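Local coordinates for protein lysozyme (Asticcacaulis excentricus, PDB 6H9D) that is a muramidase-family peptidoglycan hydrolase domain of the morphogenesis protein SpmX, probably descended from a co-opted, detoxified phage lysin, at residues Asn79-Leu84 with Leu145-Pro149; Ser86-Ile91 with Arg138-Glu142. Residues are numbered along the deposited sequence.

Both contacts join the same two helices, 78-91 and 133-146, which run roughly antiparallel where contact 2 measures them. Contact 1 pairs the start of the first with the end of the second and the C-terminal tail; contact 2 lies further along, nearer the centre of the chain. Their centres are 10 Å apart and they touch directly, Ala83 CB packing 3.4 Å from Glu142 O. The character changes along the seam: contact 1 is mainly apolar, with one hydrogen bond to the tail, whereas contact 2 is built on buried charges. A glycerol, probably from the crystallisation liquor, lies by contact 2, its nearest atom about 4 Å from the Phe89 side chain.

Contact 1 of 2, residues Asn79-Leu84 with Leu145-Pro149; sequences NQFDAL and LFLTP
Residues 79-84 are helical throughout; in 145-149 helix persists to Phe146, Leu147 leaves it (phi/psi -97/10°), and Thr148 is extended (-90/121°). Thr148 N still makes a hydrogen bond back to Leu145 O at 2.9 Å, turning the tail. The backbones come closest at Gln80 and Phe146, whose CA atoms are 4.4 Å apart, a tight approach that the small Ala83 extends: its CB sits 3.6 Å from Phe146 CB. Phe146 (chi1 t) lays its ring along helix 78-91. Gln80 CG makes a CH-pi contact over one face, 4.2 Å from the ring centroid, and Leu84 CG lies 3.8 Å from Phe146 CE1. Leu145 (t, p) sends CD2 to 3.7 Å from Asp82 CB. Asn79 (chi1 m) secures the tail, ND2 donating to Thr148 O at 2.9 Å. This is close helix-helix packing finished by a side-chain bond to the C-terminal tail. Beyond it, Phe146 reaches Val105 of helix 100-106 and Val110 of helix 110-116, while Leu84 meets Val68 of helix 50-71.

Contact 2 of 2, residues Ser86-Ile91 with Arg138-Glu142; sequences SFCFNI and RRASE
A salt-bridge network of Arg138, Arg139 and Glu142 fills the gap between two helices in the helical part of this phage-lysozyme fold. The segments 86-91 and 138-142, of helices 78-91 and 133-146, run nearly antiparallel, their axes 154° apart in N-to-C direction and 11.0 Å at closest approach; Phe87 and Glu142 have the nearest CA atoms, 7.0 Å apart. That spacing leaves room for long polar side chains. Glu142 (chi1 m, chi2 t) pairs with two arginines of its own helix, one on each carboxylate oxygen: from Arg138, one turn earlier, NE donates to Glu142 OE2 at 2.8 Å, and Arg139 NH1 donates to Glu142 OE1 at 2.5 Å. Arg138 is extended, with chi1 to chi3 all t, so its guanidinium slides alongside 86-91, with Asn90 CB over one face, 3.5 Å from Arg138 NE. Arg139 bends instead (chi1 m, chi2 -34°) and puts a guanidinium face against Phe87, whose CD1 is 3.9 Å from Arg139 NH1. Trp120 backs this side, its carbonyl accepting a hydrogen bond from Arg139 NE and its ring meeting Phe87 edge-to-face. Ser86 (chi1 t) ties the network to the other helix: Arg138 NH2 donates to Ser86 OG at 3.2 Å and weakly to Ser86 O, while Ser86 OG donates a hydrogen bond to Glu142 OE2 at 2.6 Å.

Contact 1 of 2, residues Asn79-Leu84 with Leu145-Pro149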
loop_
_atom_site.group_PDB
_atom_site.type_symbol
_atom_site.label_atom_id
_atom_site.label_comp_id
_atom_site.label_asym_id
_atom_site.label_seq_id
_atom_site.Cartn_x
_atom_site.Cartn_y
_atom_site.Cartn_z
ATOM N N ASN A 79 -4.738 -5.922 12.246
ATOM C CA ASN A 79 -5.373 -4.776 11.548
ATOM C C ASN A 79 -4.365 -3.641 11.376
ATOM O O ASN A 79 -4.363 -3.040 10.331
ATOM C CB ASN A 79 -6.635 -4.301 12.256
ATOM C CG ASN A 79 -7.751 -5.315 12.183
ATOM O OD1 ASN A 79 -7.695 -6.231 11.397
ATOM N ND2 ASN A 79 -8.763 -5.161 13.007
ATOM N N GLN A 80 -3.551 -3.376 12.390
ATOM C CA GLN A 80 -2.596 -2.282 12.307
ATOM C C GLN A 80 -1.572 -2.601 11.214
ATOM O O GLN A 80 -1.239 -1.754 10.382
ATOM C CB GLN A 80 -1.899 -2.055 13.641
ATOM C CG GLN A 80 -2.760 -1.352 14.682
ATOM C CD GLN A 80 -2.119 -1.413 16.052
ATOM O OE1 GLN A 80 -1.272 -2.252 16.331
ATOM N NE2 GLN A 80 -2.509 -0.494 16.914
ATOM N N PHE A 81 -1.128 -3.850 11.204
ATOM C CA PHE A 81 -0.135 -4.317 10.243
ATOM C C PHE A 81 -0.696 -4.214 8.822
ATOM O O PHE A 81 -0.047 -3.674 7.965
ATOM C CB PHE A 81 0.284 -5.753 10.554
ATOM C CG PHE A 81 1.381 -6.227 9.641
ATOM C CD1 PHE A 81 2.659 -5.708 9.772
ATOM C CD2 PHE A 81 1.098 -7.052 8.563
ATOM C CE1 PHE A 81 3.674 -6.098 8.908
ATOM C CE2 PHE A 81 2.112 -7.444 7.702
ATOM C CZ PHE A 81 3.389 -6.944 7.864
ATOM N N ASP A 82 -1.912 -4.735 8.617
ATOM C CA ASP A 82 -2.581 -4.743 7.323
ATOM C C ASP A 82 -2.698 -3.300 6.788
ATOM O O ASP A 82 -2.400 -3.036 5.641
ATOM C CB ASP A 82 -3.976 -5.357 7.436
ATOM C CG ASP A 82 -4.025 -6.875 7.496
ATOM O OD1 ASP A 82 -2.979 -7.535 7.245
ATOM O OD2 ASP A 82 -5.116 -7.382 7.765
ATOM N N ALA A 83 -3.182 -2.383 7.630
ATOM C CA ALA A 83 -3.333 -0.955 7.238
ATOM C C ALA A 83 -1.969 -0.325 6.920
ATOM O O ALA A 83 -1.873 0.469 5.977
ATOM C CB ALA A 83 -4.039 -0.169 8.315
ATOM N N LEU A 84 -0.946 -0.626 7.731
ATOM C CA LEU A 84 0.398 -0.066 7.474
ATOM C C LEU A 84 0.982 -0.611 6.159
ATOM O O LEU A 84 1.640 0.125 5.453
ATOM C CB LEU A 84 1.332 -0.340 8.653
ATOM C CG LEU A 84 1.061 0.501 9.902
ATOM C CD1 LEU A 84 2.009 0.115 11.016
ATOM C CD2 LEU A 84 1.156 1.994 9.628
ATOM N N LEU A 145 -9.342 0.736 9.339
ATOM C CA LEU A 145 -8.806 -0.588 9.640
ATOM C C LEU A 145 -7.758 -0.479 10.750
ATOM O O LEU A 145 -7.762 -1.260 11.711
ATOM C CB LEU A 145 -8.197 -1.204 8.372
ATOM C CG LEU A 145 -7.578 -2.597 8.545
ATOM C CD1 LEU A 145 -8.640 -3.597 9.027
ATOM C CD2 LEU A 145 -6.960 -3.095 7.248
ATOM N N PHE A 146 -6.828 0.469 10.577
ATOM C CA PHE A 146 -5.706 0.662 11.485
ATOM C C PHE A 146 -6.197 0.754 12.935
ATOM O O PHE A 146 -5.537 0.235 13.837
ATOM C CB PHE A 146 -4.927 1.933 11.138
ATOM C CG PHE A 146 -3.717 2.178 12.006
ATOM C CD1 PHE A 146 -2.527 1.482 11.794
ATOM C CD2 PHE A 146 -3.758 3.117 13.024
ATOM C CE1 PHE A 146 -1.414 1.707 12.590
ATOM C CE2 PHE A 146 -2.640 3.357 13.808
ATOM C CZ PHE A 146 -1.474 2.642 13.608
ATOM N N LEU A 147 -7.327 1.451 13.142
ATOM C CA LEU A 147 -7.852 1.737 14.463
ATOM C C LEU A 147 -8.937 0.727 14.889
ATOM O O LEU A 147 -9.584 0.942 15.863
ATOM C CB LEU A 147 -8.423 3.163 14.453
ATOM C CG LEU A 147 -7.406 4.283 14.271
ATOM C CD1 LEU A 147 -8.099 5.624 14.097
ATOM C CD2 LEU A 147 -6.434 4.324 15.426
ATOM N N THR A 148 -9.142 -0.367 14.146
ATOM C CA THR A 148 -10.060 -1.441 14.578
ATOM C C THR A 148 -9.277 -2.473 15.391
ATOM O O THR A 148 -8.293 -3.042 14.911
ATOM C CB THR A 148 -10.736 -2.109 13.378
ATOM O OG1 THR A 148 -11.352 -1.099 12.574
ATOM C CG2 THR A 148 -11.741 -3.174 13.776
ATOM N N PRO A 149 -9.650 -2.741 16.664
ATOM C CA PRO A 149 -8.945 -3.744 17.479
ATOM C C PRO A 149 -8.762 -5.128 16.830
ATOM O O PRO A 149 -9.711 -5.608 16.189
ATOM C CB PRO A 149 -9.878 -3.891 18.691
ATOM C CG PRO A 149 -10.550 -2.526 18.827
ATOM C CD PRO A 149 -10.721 -2.044 17.400
#

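Contact 2 of 2, residues Ser86-Ile91 with Arg138-Glu142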
loop_
_atom_site.group_PDB
_atom_site.type_symbol
_atom_site.label_atom_id
_atom_site.label_comp_id
_atom_site.label_asym_id
_atom_site.label_seq_id
_atom_site.Cartn_x
_atom_site.Cartn_y
_atom_site.Cartn_z
ATOM N N SER A 86 -0.775 -1.469 3.507
ATOM C CA SER A 86 -1.524 -0.782 2.486
ATOM C C SER A 86 -0.933 0.612 2.289
ATOM O O SER A 86 -0.678 1.057 1.155
ATOM C CB SER A 86 -3.005 -0.708 2.823
ATOM O OG SER A 86 -3.723 0.007 1.810
ATOM N N PHE A 87 -0.654 1.263 3.417
ATOM C CA PHE A 87 -0.182 2.628 3.442
ATOM C C PHE A 87 1.239 2.690 2.845
ATOM O O PHE A 87 1.507 3.456 1.937
ATOM C CB PHE A 87 -0.217 3.153 4.876
ATOM C CG PHE A 87 0.334 4.549 5.032
ATOM C CD1 PHE A 87 -0.384 5.644 4.590
ATOM C CD2 PHE A 87 1.572 4.758 5.612
ATOM C CE1 PHE A 87 0.131 6.925 4.721
ATOM C CE2 PHE A 87 2.078 6.041 5.757
ATOM C CZ PHE A 87 1.361 7.122 5.306
ATOM N N CYS A 88 2.102 1.800 3.324
ATOM C CA CYS A 88 3.477 1.698 2.873
ATOM C C CYS A 88 3.550 1.326 1.385
ATOM O O CYS A 88 4.343 1.896 0.665
ATOM C CB CYS A 88 4.260 0.710 3.723
ATOM S SG CYS A 88 6.001 0.660 3.211
ATOM N N PHE A 89 2.669 0.428 0.916
ATOM C CA PHE A 89 2.561 0.092 -0.494
ATOM C C PHE A 89 2.250 1.337 -1.323
ATOM O O PHE A 89 2.793 1.541 -2.411
ATOM C CB PHE A 89 1.497 -0.992 -0.716
ATOM C CG PHE A 89 1.381 -1.516 -2.123
ATOM C CD1 PHE A 89 2.481 -2.041 -2.781
ATOM C CD2 PHE A 89 0.164 -1.498 -2.790
ATOM C CE1 PHE A 89 2.372 -2.529 -4.072
ATOM C CE2 PHE A 89 0.054 -1.974 -4.088
ATOM C CZ PHE A 89 1.151 -2.521 -4.721
ATOM N N ASN A 90 1.357 2.183 -0.804
ATOM C CA ASN A 90 0.865 3.319 -1.539
ATOM C C ASN A 90 1.945 4.412 -1.606
ATOM O O ASN A 90 2.132 5.010 -2.650
ATOM C CB ASN A 90 -0.433 3.841 -0.913
ATOM C CG ASN A 90 -1.015 5.027 -1.643
ATOM O OD1 ASN A 90 -1.350 6.024 -1.017
ATOM N ND2 ASN A 90 -1.110 4.933 -2.956
ATOM N N ILE A 91 2.615 4.712 -0.488
ATOM C CA ILE A 91 3.528 5.879 -0.462
ATOM C C ILE A 91 4.966 5.437 -0.787
ATOM O O ILE A 91 5.828 6.277 -1.018
ATOM C CB ILE A 91 3.452 6.666 0.861
ATOM C CG1 ILE A 91 4.075 5.915 2.036
ATOM C CG2 ILE A 91 2.018 7.083 1.168
ATOM C CD1 ILE A 91 4.411 6.798 3.200
ATOM N N ARG A 138 -8.860 6.742 0.335
ATOM C CA ARG A 138 -7.928 5.681 0.698
ATOM C C ARG A 138 -7.534 5.773 2.179
ATOM O O ARG A 138 -7.572 4.781 2.884
ATOM C CB ARG A 138 -6.694 5.683 -0.208
ATOM C CG ARG A 138 -5.751 4.528 0.098
ATOM C CD ARG A 138 -4.625 4.368 -0.907
ATOM N NE ARG A 138 -3.871 3.171 -0.596
ATOM C CZ ARG A 138 -3.549 2.249 -1.482
ATOM N NH1 ARG A 138 -3.825 2.450 -2.757
ATOM N NH2 ARG A 138 -2.969 1.129 -1.082
ATOM N N ARG A 139 -7.127 6.968 2.598
ATOM C CA ARG A 139 -6.704 7.211 3.970
ATOM C C ARG A 139 -7.812 6.896 4.961
ATOM O O ARG A 139 -7.556 6.347 6.033
ATOM C CB ARG A 139 -6.246 8.661 4.138
ATOM C CG ARG A 139 -4.999 9.015 3.344
ATOM C CD ARG A 139 -4.045 7.835 3.260
ATOM N NE ARG A 139 -2.940 8.089 2.340
ATOM C CZ ARG A 139 -2.390 7.165 1.560
ATOM N NH1 ARG A 139 -2.840 5.918 1.587
ATOM N NH2 ARG A 139 -1.388 7.487 0.752
ATOM N N ALA A 140 -9.045 7.242 4.606
ATOM C CA ALA A 140 -10.187 6.976 5.514
ATOM C C ALA A 140 -10.302 5.465 5.748
ATOM O O ALA A 140 -10.387 5.023 6.892
ATOM C CB ALA A 140 -11.421 7.568 4.938
ATOM N N SER A 141 -10.226 4.674 4.669
ATOM C CA SER A 141 -10.274 3.199 4.757
ATOM C C SER A 141 -9.075 2.642 5.539
ATOM O O SER A 141 -9.232 1.742 6.370
ATOM C CB SER A 141 -10.354 2.558 3.397
ATOM O OG SER A 141 -11.495 2.973 2.701
ATOM N N GLU A 142 -7.867 3.159 5.278
ATOM C CA GLU A 142 -6.666 2.653 5.975
ATOM C C GLU A 142 -6.753 2.982 7.474
ATOM O O GLU A 142 -6.455 2.157 8.346
ATOM C CB GLU A 142 -5.412 3.226 5.322
ATOM C CG GLU A 142 -5.101 2.557 3.986
ATOM C CD GLU A 142 -4.058 3.241 3.114
ATOM O OE1 GLU A 142 -3.805 4.414 3.344
ATOM O OE2 GLU A 142 -3.560 2.595 2.171
#